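Local coordinates for protein putative alpha-N-acetylgalactosaminidase (Bacillus halodurans C-125, PDB 3CC1) that probably hydrolyses terminal alpha-linked N-acetylgalactosamine from glycoconjugates, as a putative alpha-N-acetylgalactosaminidase with a TIM-barrel domain and a C-terminal beta sandwich, at residues K43-Y57 and I103-M115. Residues are numbered along the deposited sequence; the frame is centred on the assembly and turned at random.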
# COMPACT_ATOMS: atom_id res chain seq x y z
N LYS A 43 3.94 31.87 28.01
CA LYS A 43 3.39 32.97 27.24
C LYS A 43 4.51 33.66 26.45
O LYS A 43 4.37 34.03 25.30
CB LYS A 43 2.68 33.97 28.19
CG LYS A 43 2.11 35.18 27.51
CD LYS A 43 1.21 35.98 28.46
CE LYS A 43 2.00 36.62 29.61
NZ LYS A 43 1.08 37.35 30.56
N LYS A 44 5.65 33.78 27.09
CA LYS A 44 6.75 34.56 26.49
C LYS A 44 7.32 33.84 25.25
O LYS A 44 7.99 34.44 24.43
CB LYS A 44 7.83 34.83 27.53
CG LYS A 44 8.66 33.62 27.95
CD LYS A 44 9.90 34.01 28.79
CE LYS A 44 11.16 34.02 27.92
NZ LYS A 44 12.46 34.28 28.64
N TYR A 45 7.02 32.56 25.10
CA TYR A 45 7.53 31.77 23.96
C TYR A 45 6.51 31.66 22.83
O TYR A 45 6.80 31.06 21.81
CB TYR A 45 7.91 30.36 24.40
CG TYR A 45 9.06 30.36 25.34
CD1 TYR A 45 10.36 30.48 24.86
CD2 TYR A 45 8.86 30.27 26.69
CE1 TYR A 45 11.42 30.51 25.72
CE2 TYR A 45 9.90 30.29 27.55
CZ TYR A 45 11.17 30.43 27.06
OH TYR A 45 12.20 30.44 27.94
N GLY A 46 5.32 32.21 23.03
CA GLY A 46 4.29 32.29 21.97
C GLY A 46 3.03 31.48 22.20
O GLY A 46 2.09 31.51 21.36
N TRP A 47 3.01 30.74 23.30
CA TRP A 47 1.83 29.97 23.71
C TRP A 47 0.76 30.91 24.21
O TRP A 47 0.98 31.70 25.13
CB TRP A 47 2.18 28.96 24.83
CG TRP A 47 3.22 27.97 24.44
CD1 TRP A 47 4.57 28.10 24.58
CD2 TRP A 47 3.01 26.69 23.83
NE1 TRP A 47 5.22 27.01 24.07
CE2 TRP A 47 4.29 26.13 23.59
CE3 TRP A 47 1.87 25.98 23.43
CZ2 TRP A 47 4.46 24.88 23.02
CZ3 TRP A 47 2.05 24.74 22.83
CH2 TRP A 47 3.33 24.20 22.64
N GLU A 48 -0.43 30.82 23.61
CA GLU A 48 -1.43 31.83 23.86
C GLU A 48 -2.88 31.40 24.02
O GLU A 48 -3.64 32.10 24.67
CB GLU A 48 -1.27 32.94 22.83
CG GLU A 48 -1.75 32.66 21.51
CD GLU A 48 -1.90 33.97 20.72
OE1 GLU A 48 -2.15 35.00 21.39
OE2 GLU A 48 -1.77 33.97 19.46
N TYR A 49 -3.26 30.28 23.43
CA TYR A 49 -4.65 29.87 23.42
C TYR A 49 -4.94 28.87 24.54
O TYR A 49 -4.16 27.96 24.80
CB TYR A 49 -5.02 29.25 22.09
CG TYR A 49 -5.15 30.23 20.98
CD1 TYR A 49 -6.30 31.01 20.87
CD2 TYR A 49 -4.11 30.45 20.08
CE1 TYR A 49 -6.42 31.97 19.87
CE2 TYR A 49 -4.22 31.38 19.07
CZ TYR A 49 -5.38 32.13 18.97
OH TYR A 49 -5.52 33.06 17.96
N ILE A 50 -6.08 29.08 25.19
CA ILE A 50 -6.62 28.17 26.22
C ILE A 50 -7.97 27.71 25.66
O ILE A 50 -8.90 28.53 25.49
CB ILE A 50 -6.75 28.88 27.59
CG1 ILE A 50 -5.33 29.25 28.15
CG2 ILE A 50 -7.60 28.05 28.60
CD1 ILE A 50 -4.50 28.03 28.62
N VAL A 51 -8.05 26.43 25.32
CA VAL A 51 -9.18 25.94 24.50
C VAL A 51 -9.94 24.83 25.19
O VAL A 51 -9.35 23.82 25.59
CB VAL A 51 -8.73 25.43 23.09
CG1 VAL A 51 -9.94 25.01 22.20
CG2 VAL A 51 -7.85 26.49 22.37
N VAL A 52 -11.25 25.04 25.30
CA VAL A 52 -12.15 24.09 25.91
C VAL A 52 -12.74 23.26 24.78
O VAL A 52 -13.33 23.76 23.84
CB VAL A 52 -13.27 24.79 26.75
CG1 VAL A 52 -14.35 23.78 27.17
CG2 VAL A 52 -12.69 25.51 27.98
N ASP A 53 -12.51 21.97 24.85
CA ASP A 53 -13.02 21.09 23.81
C ASP A 53 -14.54 20.83 23.97
O ASP A 53 -15.25 21.43 24.80
CB ASP A 53 -12.15 19.80 23.69
CG ASP A 53 -11.99 19.33 22.22
OD1 ASP A 53 -12.96 18.84 21.63
OD2 ASP A 53 -10.93 19.54 21.63
N ILE A 54 -15.04 19.93 23.13
CA ILE A 54 -16.45 19.73 22.95
C ILE A 54 -17.16 19.26 24.23
O ILE A 54 -16.55 18.74 25.17
CB ILE A 54 -16.76 18.72 21.82
CG1 ILE A 54 -16.16 17.33 22.11
CG2 ILE A 54 -16.33 19.26 20.47
CD1 ILE A 54 -16.81 16.18 21.31
N GLN A 55 -18.46 19.49 24.23
CA GLN A 55 -19.39 18.98 25.24
C GLN A 55 -19.29 19.75 26.55
O GLN A 55 -19.63 19.26 27.62
CB GLN A 55 -19.25 17.45 25.40
CG GLN A 55 -19.77 16.74 24.13
CD GLN A 55 -19.60 15.23 24.13
OE1 GLN A 55 -20.57 14.51 23.91
NE2 GLN A 55 -18.37 14.75 24.29
N TRP A 56 -18.83 20.99 26.42
CA TRP A 56 -18.83 21.94 27.51
C TRP A 56 -20.24 22.32 27.96
O TRP A 56 -20.37 22.95 29.01
CB TRP A 56 -18.01 23.20 27.12
CG TRP A 56 -18.31 23.76 25.76
CD1 TRP A 56 -17.60 23.53 24.63
CD2 TRP A 56 -19.39 24.65 25.38
NE1 TRP A 56 -18.18 24.18 23.56
CE2 TRP A 56 -19.26 24.89 24.00
CE3 TRP A 56 -20.44 25.25 26.07
CZ2 TRP A 56 -20.14 25.69 23.31
CZ3 TRP A 56 -21.30 26.05 25.39
CH2 TRP A 56 -21.15 26.27 24.02
N TYR A 57 -21.26 21.83 27.23
CA TYR A 57 -22.69 22.15 27.41
C TYR A 57 -23.48 20.95 27.94
O TYR A 57 -24.70 21.01 28.04
CB TYR A 57 -23.29 22.64 26.06
CG TYR A 57 -22.82 21.77 24.91
CD1 TYR A 57 -23.38 20.49 24.72
CD2 TYR A 57 -21.78 22.17 24.07
CE1 TYR A 57 -22.92 19.67 23.71
CE2 TYR A 57 -21.34 21.36 23.06
CZ TYR A 57 -21.90 20.10 22.90
OH TYR A 57 -21.48 19.27 21.88
N ILE A 103 -8.94 34.87 31.47
CA ILE A 103 -7.90 34.39 30.56
C ILE A 103 -7.23 35.60 29.89
O ILE A 103 -6.01 35.65 29.81
CB ILE A 103 -8.45 33.37 29.53
CG1 ILE A 103 -8.81 32.03 30.23
CG2 ILE A 103 -7.42 33.12 28.42
CD1 ILE A 103 -9.65 31.11 29.40
N HIS A 104 -8.05 36.56 29.46
CA HIS A 104 -7.56 37.79 28.84
C HIS A 104 -6.71 38.60 29.81
O HIS A 104 -5.72 39.18 29.42
CB HIS A 104 -8.69 38.66 28.32
CG HIS A 104 -9.45 38.04 27.19
ND1 HIS A 104 -10.77 38.34 26.94
CD2 HIS A 104 -9.08 37.15 26.24
CE1 HIS A 104 -11.17 37.67 25.87
NE2 HIS A 104 -10.16 36.93 25.43
N ASP A 105 -7.08 38.57 31.09
CA ASP A 105 -6.35 39.28 32.14
C ASP A 105 -4.99 38.67 32.35
O ASP A 105 -4.11 39.34 32.84
CB ASP A 105 -7.09 39.25 33.47
CG ASP A 105 -8.33 40.16 33.48
OD1 ASP A 105 -8.44 41.06 32.62
OD2 ASP A 105 -9.19 39.94 34.35
N LEU A 106 -4.83 37.41 31.97
CA LEU A 106 -3.48 36.75 31.99
C LEU A 106 -2.68 37.01 30.68
O LEU A 106 -1.56 36.51 30.50
CB LEU A 106 -3.62 35.24 32.23
CG LEU A 106 -4.14 34.80 33.60
CD1 LEU A 106 -4.59 33.31 33.61
CD2 LEU A 106 -3.07 35.10 34.65
N GLY A 107 -3.26 37.78 29.77
CA GLY A 107 -2.66 38.05 28.47
C GLY A 107 -2.79 36.89 27.49
O GLY A 107 -1.98 36.76 26.57
N LEU A 108 -3.78 36.04 27.70
CA LEU A 108 -3.97 34.85 26.88
C LEU A 108 -5.28 34.98 26.11
O LEU A 108 -6.01 35.95 26.25
CB LEU A 108 -3.94 33.60 27.75
CG LEU A 108 -2.68 33.27 28.58
CD1 LEU A 108 -2.94 32.01 29.40
CD2 LEU A 108 -1.43 33.10 27.69
N LYS A 109 -5.55 34.01 25.26
CA LYS A 109 -6.74 33.98 24.40
C LYS A 109 -7.56 32.74 24.69
O LYS A 109 -7.03 31.71 25.12
CB LYS A 109 -6.32 34.03 22.94
CG LYS A 109 -5.79 35.42 22.52
CD LYS A 109 -5.15 35.42 21.16
CE LYS A 109 -4.62 36.85 20.76
NZ LYS A 109 -5.67 37.89 20.94
N PHE A 110 -8.88 32.85 24.48
CA PHE A 110 -9.85 31.83 24.87
C PHE A 110 -10.51 31.21 23.65
O PHE A 110 -10.95 31.91 22.74
CB PHE A 110 -10.94 32.40 25.80
CG PHE A 110 -11.99 31.37 26.21
CD1 PHE A 110 -11.63 30.23 26.91
CD2 PHE A 110 -13.30 31.51 25.84
CE1 PHE A 110 -12.57 29.28 27.27
CE2 PHE A 110 -14.26 30.58 26.23
CZ PHE A 110 -13.90 29.47 26.92
N GLY A 111 -10.52 29.89 23.62
CA GLY A 111 -11.09 29.16 22.51
C GLY A 111 -12.04 28.06 22.95
O GLY A 111 -11.97 27.56 24.08
N ILE A 112 -12.95 27.71 22.04
CA ILE A 112 -13.88 26.59 22.24
C ILE A 112 -13.97 25.75 21.00
O ILE A 112 -13.66 26.21 19.89
CB ILE A 112 -15.34 27.06 22.66
CG1 ILE A 112 -15.99 27.86 21.53
CG2 ILE A 112 -15.29 27.89 23.98
CD1 ILE A 112 -17.40 28.43 21.86
N HIS A 113 -14.37 24.49 21.19
CA HIS A 113 -14.83 23.63 20.08
C HIS A 113 -16.31 23.53 20.11
O HIS A 113 -16.90 23.39 21.16
CB HIS A 113 -14.27 22.19 20.16
CG HIS A 113 -12.83 22.05 19.80
ND1 HIS A 113 -12.33 20.92 19.16
CD2 HIS A 113 -11.76 22.85 20.05
CE1 HIS A 113 -11.02 21.08 18.98
NE2 HIS A 113 -10.65 22.24 19.52
N ILE A 114 -16.91 23.62 18.94
CA ILE A 114 -18.32 23.38 18.79
C ILE A 114 -18.52 22.24 17.78
O ILE A 114 -17.63 21.95 16.97
CB ILE A 114 -19.04 24.68 18.35
CG1 ILE A 114 -18.69 25.04 16.91
CG2 ILE A 114 -18.69 25.83 19.32
CD1 ILE A 114 -19.42 26.26 16.36
N MSE A 115 -19.69 21.60 17.85
CA MSE A 115 -20.16 20.64 16.87
C MSE A 115 -20.98 21.36 15.80
O MSE A 115 -21.75 22.30 16.08
CB MSE A 115 -21.05 19.60 17.54
CG MSE A 115 -20.36 18.82 18.63
SE MSE A 115 -19.08 17.53 17.94
CE MSE A 115 -20.26 16.50 16.77
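Strands 49-52 and 109-115 are parallel neighbours in the TIM barrel, at an angle of 28°, with Tyr-49 paired to Lys-109 and Val-52 to Ile-112. Five backbone hydrogen bonds zip them together, from Lys-109 N to Glu-48 O to His-113 N on Val-52 O. Gly-111 lies against Val-51, where a CB would crowd CG2 of the valine. Ile-50, Val-52, Phe-110 and Ile-112 share the face turned to the helices: CG2 of Val-52 meets the ring edge of Phe-110 at CE1 (3.8 Å), and Ile-50 sets CG2 against CD1 of Ile-103 and CG1 against CD1 of Leu-108, while Val-31 and Met-38 of helix 28-41 cover it. Where helix 97-105 ends in a Schellman motif at Gly-107, Lys-43 reaches in, its chain bent at chi3 (67°), and NZ bonds Leu-106 O at 2.8 Å from above the carbonyl plane.

At the C-terminal ends of the strands, where TIM barrels carry their active sites, Asp-53 OD2 sits over one face of the His-113 imidazole, 3.1 Å from CE1, with the carboxylate turned 44° from the ring. CG1 of Val-51 meets the ring edge at CD2 (3.5 Å). ND1 of His-113 is hydrogen-bonded to Asp-184, while Asn-17 holds Asp-53 OD2 and the backbone N of Ile-54 holds OD1. Replacing His-113 by an alanine would probably leave Asp-184 without this partner and open a gap between Val-51 and Asp-53. Trp-56 NE1 donates to His-113 O (2.8 Å) almost in the indole plane, which ties the loop after strand 49-52 to its neighbour. The bonds to Asp-184, Asn-17 and Ile-54 N are likely to fix imidazole ring and carboxylate in their mutual orientation, with no hydrogen bond between the two; an imidazole molecule beside Asp-53, probably from the crystallisation liquor, is consistent with a pocket there.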